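PDB 3R07: putative lipoate-protein ligase A subunit 2 from Thermoplasma acidophilum DSM 1728, which is probably the second, small subunit of a lipoate-protein ligase, with helices packed on an antiparallel sheet as in the ligase C-terminal family. Local coordinates for residues I47-L50 with E51-R55; R67-N71 with Q72-T76. All blocks are in the same frame, centred on the assembly; numbering follows the deposited sequence.

Contact 1 of 2, residues I47-L50 with E51-R55; sequences INRL and EDMLR
Leu-50 and Leu-54, one helical turn apart, run alongside each other on the buried flank of the helix, their CD1 methyls 3.9 Å apart. Leu-50 takes part with its CG anti to the backbone N (chi1 -175°), whereas Leu-54 has its CG beside its own N, which sets its CD1 close to the Leu-50 carbonyl. The backbone underneath is regular i to i+4 helix: Glu-51 N bonds Ile-47 O, Asp-52 N bonds Asn-48 O, Met-53 N bonds Arg-49 O at 2.9 Å, with a weak bond from Leu-54 N to Leu-50 O and a further one from Arg-55 N to Glu-51 O. A second pair, Arg-49 and Met-53, is partly exposed. The two chains point the same way, and the Met-53 CE methyl lies 3.6 Å from Arg-49 CD, at the edge of the guanidinium and near its plane. Glu-51, buried, extends its chain past Ile-47 O, and its OE2 accepts a hydrogen bond from Ile-35 N. The looser, solvent side is at Asp-52, whose OD1 forms a 2.8 Å salt bridge with Arg-55 NH2 where the chain leaves the helix; Arg-55 NH1 has a second acid in Asp-32. Helix 46-54 rests on strand 29-36 through Ile-47, Leu-50 and Leu-54 and on helix 62-70 through Arg-49, Leu-50 and Met-53, while helix 83-88 touches both leucines.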
loop_
_atom_site.group_PDB
_atom_site.type_symbol
_atom_site.label_atom_id
_atom_site.label_comp_id
_atom_site.label_asym_id
_atom_site.label_seq_id
_atom_site.Cartn_x
_atom_site.Cartn_y
_atom_site.Cartn_z
ATOM N N ILE B 47 -15.420 -0.964 3.276
ATOM C CA ILE B 47 -15.670 -1.246 1.878
ATOM C C ILE B 47 -16.783 -2.278 1.723
ATOM O O ILE B 47 -17.563 -2.209 0.790
ATOM C CB ILE B 47 -14.380 -1.718 1.143
ATOM C CG1 ILE B 47 -14.553 -1.612 -0.377
ATOM C CG2 ILE B 47 -13.968 -3.115 1.577
ATOM C CD1 ILE B 47 -14.760 -0.182 -0.875
ATOM N N ASN B 48 -16.847 -3.241 2.632
ATOM C CA ASN B 48 -17.914 -4.246 2.596
ATOM C C ASN B 48 -19.278 -3.684 2.976
ATOM O O ASN B 48 -20.295 -4.180 2.518
ATOM C CB ASN B 48 -17.589 -5.402 3.526
ATOM C CG ASN B 48 -16.334 -6.113 3.141
ATOM O OD1 ASN B 48 -15.482 -6.364 3.981
ATOM N ND2 ASN B 48 -16.200 -6.440 1.858
ATOM N N ARG B 49 -19.276 -2.665 3.836
ATOM C CA ARG B 49 -20.499 -2.009 4.267
ATOM C C ARG B 49 -21.051 -1.210 3.084
ATOM O O ARG B 49 -22.254 -1.231 2.840
ATOM C CB ARG B 49 -20.263 -1.098 5.498
ATOM C CG ARG B 49 -21.347 -1.190 6.619
ATOM C CD ARG B 49 -21.357 -0.007 7.661
ATOM N NE ARG B 49 -20.027 0.454 8.085
ATOM C CZ ARG B 49 -19.576 1.711 7.956
ATOM N NH1 ARG B 49 -20.352 2.664 7.430
ATOM N NH2 ARG B 49 -18.338 2.030 8.359
ATOM N N LEU B 50 -20.174 -0.541 2.343
ATOM C CA LEU B 50 -20.588 0.290 1.224
ATOM C C LEU B 50 -21.199 -0.550 0.103
ATOM O O LEU B 50 -22.153 -0.131 -0.540
ATOM C CB LEU B 50 -19.413 1.118 0.700
ATOM C CG LEU B 50 -19.655 2.160 -0.402
ATOM C CD1 LEU B 50 -20.814 3.095 -0.071
ATOM C CD2 LEU B 50 -18.391 2.958 -0.702
ATOM N N GLU B 51 -20.660 -1.738 -0.130
ATOM C CA GLU B 51 -21.239 -2.636 -1.121
ATOM C C GLU B 51 -22.597 -3.186 -0.632
ATOM O O GLU B 51 -23.547 -3.295 -1.409
ATOM C CB GLU B 51 -20.273 -3.784 -1.462
ATOM C CG GLU B 51 -19.062 -3.409 -2.314
ATOM C CD GLU B 51 -18.037 -4.545 -2.400
ATOM O OE1 GLU B 51 -18.061 -5.427 -1.523
ATOM O OE2 GLU B 51 -17.206 -4.569 -3.334
ATOM N N ASP B 52 -22.675 -3.531 0.652
ATOM C CA ASP B 52 -23.897 -4.083 1.255
ATOM C C ASP B 52 -25.054 -3.096 1.234
ATOM O O ASP B 52 -26.210 -3.491 1.114
ATOM C CB ASP B 52 -23.634 -4.531 2.695
ATOM C CG ASP B 52 -22.813 -5.814 2.769
ATOM O OD1 ASP B 52 -22.540 -6.400 1.687
ATOM O OD2 ASP B 52 -22.443 -6.230 3.902
ATOM N N MET B 53 -24.722 -1.816 1.349
ATOM C CA MET B 53 -25.708 -0.754 1.400
ATOM C C MET B 53 -26.302 -0.497 0.033
ATOM O O MET B 53 -27.516 -0.431 -0.105
ATOM C CB MET B 53 -25.091 0.518 1.982
ATOM C CG MET B 53 -24.862 0.418 3.497
ATOM S SD MET B 53 -23.932 1.809 4.170
ATOM C CE MET B 53 -24.191 1.461 5.919
ATOM N N LEU B 54 -25.443 -0.385 -0.974
ATOM C CA LEU B 54 -25.872 -0.210 -2.356
ATOM C C LEU B 54 -26.668 -1.411 -2.916
ATOM O O LEU B 54 -27.597 -1.222 -3.704
ATOM C CB LEU B 54 -24.675 0.146 -3.238
ATOM C CG LEU B 54 -24.059 1.521 -2.954
ATOM C CD1 LEU B 54 -22.555 1.572 -3.241
ATOM C CD2 LEU B 54 -24.774 2.596 -3.726
ATOM N N ARG B 55 -26.317 -2.624 -2.492
ATOM C CA ARG B 55 -27.043 -3.844 -2.854
ATOM C C ARG B 55 -28.262 -4.159 -1.923
ATOM O O ARG B 55 -28.091 -4.398 -0.714
ATOM C CB ARG B 55 -26.054 -5.016 -2.858
ATOM C CG ARG B 55 -26.570 -6.288 -3.538
ATOM C CD ARG B 55 -25.577 -7.475 -3.541
ATOM N NE ARG B 55 -24.965 -7.655 -2.237
ATOM C CZ ARG B 55 -23.688 -7.410 -1.958
ATOM N NH1 ARG B 55 -22.863 -7.012 -2.910
ATOM N NH2 ARG B 55 -23.235 -7.572 -0.721
#

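Contact 2 of 2, residues R67-N71 with Q72-T76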
loop_
_atom_site.group_PDB
_atom_site.type_symbol
_atom_site.label_atom_id
_atom_site.label_comp_id
_atom_site.label_asym_id
_atom_site.label_seq_id
_atom_site.Cartn_x
_atom_site.Cartn_y
_atom_site.Cartn_z
ATOM N N ARG B 67 -23.459 9.616 1.088
ATOM C CA ARG B 67 -23.432 10.638 2.133
ATOM C C ARG B 67 -23.746 10.026 3.486
ATOM O O ARG B 67 -23.118 10.390 4.477
ATOM C CB ARG B 67 -24.392 11.793 1.814
ATOM C CG ARG B 67 -24.091 12.522 0.497
ATOM C CD ARG B 67 -24.830 13.881 0.397
ATOM N NE ARG B 67 -25.026 14.350 -0.990
ATOM C CZ ARG B 67 -24.062 14.812 -1.801
ATOM N NH1 ARG B 67 -22.792 14.868 -1.401
ATOM N NH2 ARG B 67 -24.368 15.210 -3.035
ATOM N N ASP B 68 -24.694 9.091 3.524
ATOM C CA ASP B 68 -25.024 8.362 4.762
ATOM C C ASP B 68 -23.775 7.673 5.310
ATOM O O ASP B 68 -23.325 8.003 6.416
ATOM C CB ASP B 68 -26.176 7.356 4.527
ATOM C CG ASP B 68 -26.202 6.191 5.548
ATOM O OD1 ASP B 68 -25.180 5.917 6.214
ATOM O OD2 ASP B 68 -27.249 5.513 5.668
ATOM N N PHE B 69 -23.259 6.723 4.519
ATOM C CA PHE B 69 -22.020 5.959 4.730
ATOM C C PHE B 69 -20.894 6.767 5.365
ATOM O O PHE B 69 -20.375 6.390 6.422
ATOM C CB PHE B 69 -21.585 5.419 3.361
ATOM C CG PHE B 69 -20.271 4.683 3.342
ATOM C CD1 PHE B 69 -20.139 3.445 3.955
ATOM C CD2 PHE B 69 -19.192 5.207 2.645
ATOM C CE1 PHE B 69 -18.952 2.760 3.907
ATOM C CE2 PHE B 69 -17.996 4.530 2.594
ATOM C CZ PHE B 69 -17.877 3.297 3.228
ATOM N N TYR B 70 -20.525 7.867 4.708
ATOM C CA TYR B 70 -19.586 8.834 5.260
ATOM C C TYR B 70 -19.988 9.428 6.649
ATOM O O TYR B 70 -19.134 9.566 7.535
ATOM C CB TYR B 70 -19.329 9.942 4.247
ATOM C CG TYR B 70 -18.286 9.616 3.199
ATOM C CD1 TYR B 70 -16.977 10.084 3.325
ATOM C CD2 TYR B 70 -18.604 8.865 2.068
ATOM C CE1 TYR B 70 -16.007 9.803 2.360
ATOM C CE2 TYR B 70 -17.632 8.573 1.089
ATOM C CZ TYR B 70 -16.339 9.048 1.246
ATOM O OH TYR B 70 -15.370 8.780 0.298
ATOM N N ASN B 71 -21.265 9.765 6.847
ATOM C CA ASN B 71 -21.743 10.251 8.159
ATOM C C ASN B 71 -21.664 9.221 9.302
ATOM O O ASN B 71 -21.947 9.559 10.461
ATOM C CB ASN B 71 -23.171 10.816 8.066
ATOM C CG ASN B 71 -23.294 11.931 7.051
ATOM O OD1 ASN B 71 -22.355 12.695 6.817
ATOM N ND2 ASN B 71 -24.457 12.020 6.425
ATOM N N GLN B 72 -21.303 7.974 8.989
ATOM C CA GLN B 72 -20.968 7.008 10.046
ATOM C C GLN B 72 -19.495 7.117 10.412
ATOM O O GLN B 72 -19.001 6.342 11.221
ATOM C CB GLN B 72 -21.321 5.571 9.656
ATOM C CG GLN B 72 -22.807 5.261 9.730
ATOM C CD GLN B 72 -23.227 4.216 8.708
ATOM O OE1 GLN B 72 -23.218 3.011 8.982
ATOM N NE2 GLN B 72 -23.601 4.676 7.517
ATOM N N GLY B 73 -18.811 8.087 9.798
ATOM C CA GLY B 73 -17.424 8.430 10.119
ATOM C C GLY B 73 -16.388 7.531 9.473
ATOM O O GLY B 73 -15.697 6.791 10.167
ATOM N N VAL B 74 -16.279 7.601 8.146
ATOM C CA VAL B 74 -15.315 6.799 7.397
ATOM C C VAL B 74 -14.227 7.728 6.843
ATOM O O VAL B 74 -14.528 8.808 6.335
ATOM C CB VAL B 74 -16.022 5.946 6.289
ATOM C CG1 VAL B 74 -15.025 5.264 5.362
ATOM C CG2 VAL B 74 -16.920 4.880 6.925
ATOM N N ILE B 75 -12.964 7.322 6.969
ATOM C CA ILE B 75 -11.842 8.163 6.541
ATOM C C ILE B 75 -11.236 7.629 5.235
ATOM O O ILE B 75 -10.775 6.487 5.167
ATOM C CB ILE B 75 -10.747 8.297 7.645
ATOM C CG1 ILE B 75 -11.370 8.609 9.011
ATOM C CG2 ILE B 75 -9.714 9.362 7.269
ATOM C CD1 ILE B 75 -11.495 7.388 9.951
ATOM N N THR B 76 -11.228 8.465 4.206
ATOM C CA THR B 76 -10.882 8.010 2.873
ATOM C C THR B 76 -9.918 8.990 2.219
ATOM O O THR B 76 -10.259 9.622 1.223
ATOM C CB THR B 76 -12.162 7.811 2.012
ATOM O OG1 THR B 76 -13.042 6.872 2.649
ATOM C CG2 THR B 76 -11.819 7.269 0.662
#
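The C-terminal end of helix 62-70 and the loop that leaves it form this contact, in which the chain turns at Gly-73 and comes back beside the last helical turn. Gly-73 N donates to Tyr-70 O at 2.7 Å and Gln-72 N to Phe-69 O at 3.2 Å, i to i+3 bonds that tighten the final turn. Both donors stand above the plane of the carbonyl they meet, by 49° for Gly-73 and 62° for Gln-72; Gln-72 N also makes a weak bond to Asp-68 O. Gly-73 has positive phi (81°), a conformation that favours glycine, and with it the backbone leaves the helical path. Val-74 then points back at the helix. Its CG2 sits over one face of the Phe-69 ring, displaced toward the rim, and CG1 lies 4.1 Å from CZ of Phe-69; both methyls approach the ring from the same side, near CZ. Farther along, Thr-76 crosses Tyr-70 at about a right angle, its CB 3.8 Å from the Tyr-70 OH. Asn-71 and Gln-72 are exposed, though Gln-72 CB lies 3.5 Å from Phe-69 O. Phe-69 and Val-74 also meet Arg-49 of helix 46-54, Tyr-70 and Thr-76 touch Phe-84 of helix 83-88, and Ile-75 pairs by backbone hydrogen bonds with Phe-42 in the loop between strand 29-36 and helix 46-54.

The contacts come in series along the chain: 47-55 lies on helix 46-54 and its exit, and 67-76 spans the end of helix 62-70, the next helix, and the loop leading toward helix 83-88. Their centres are about 12 Å apart. They touch through Arg-49, whose NH1 packs 3.6 Å from Phe-69 CD1 and whose NH2 lies 3.5 Å from Val-74 CG2; Met-53 CE approaches Gln-72 OE1 as well. Contact 1 is the part nearer the centre of the chain, against strand 29-36, and contact 2 lies farther out. Arg-49 and Met-53 thus join helix 46-54 to the end of helix 62-70 and the loop that follows it.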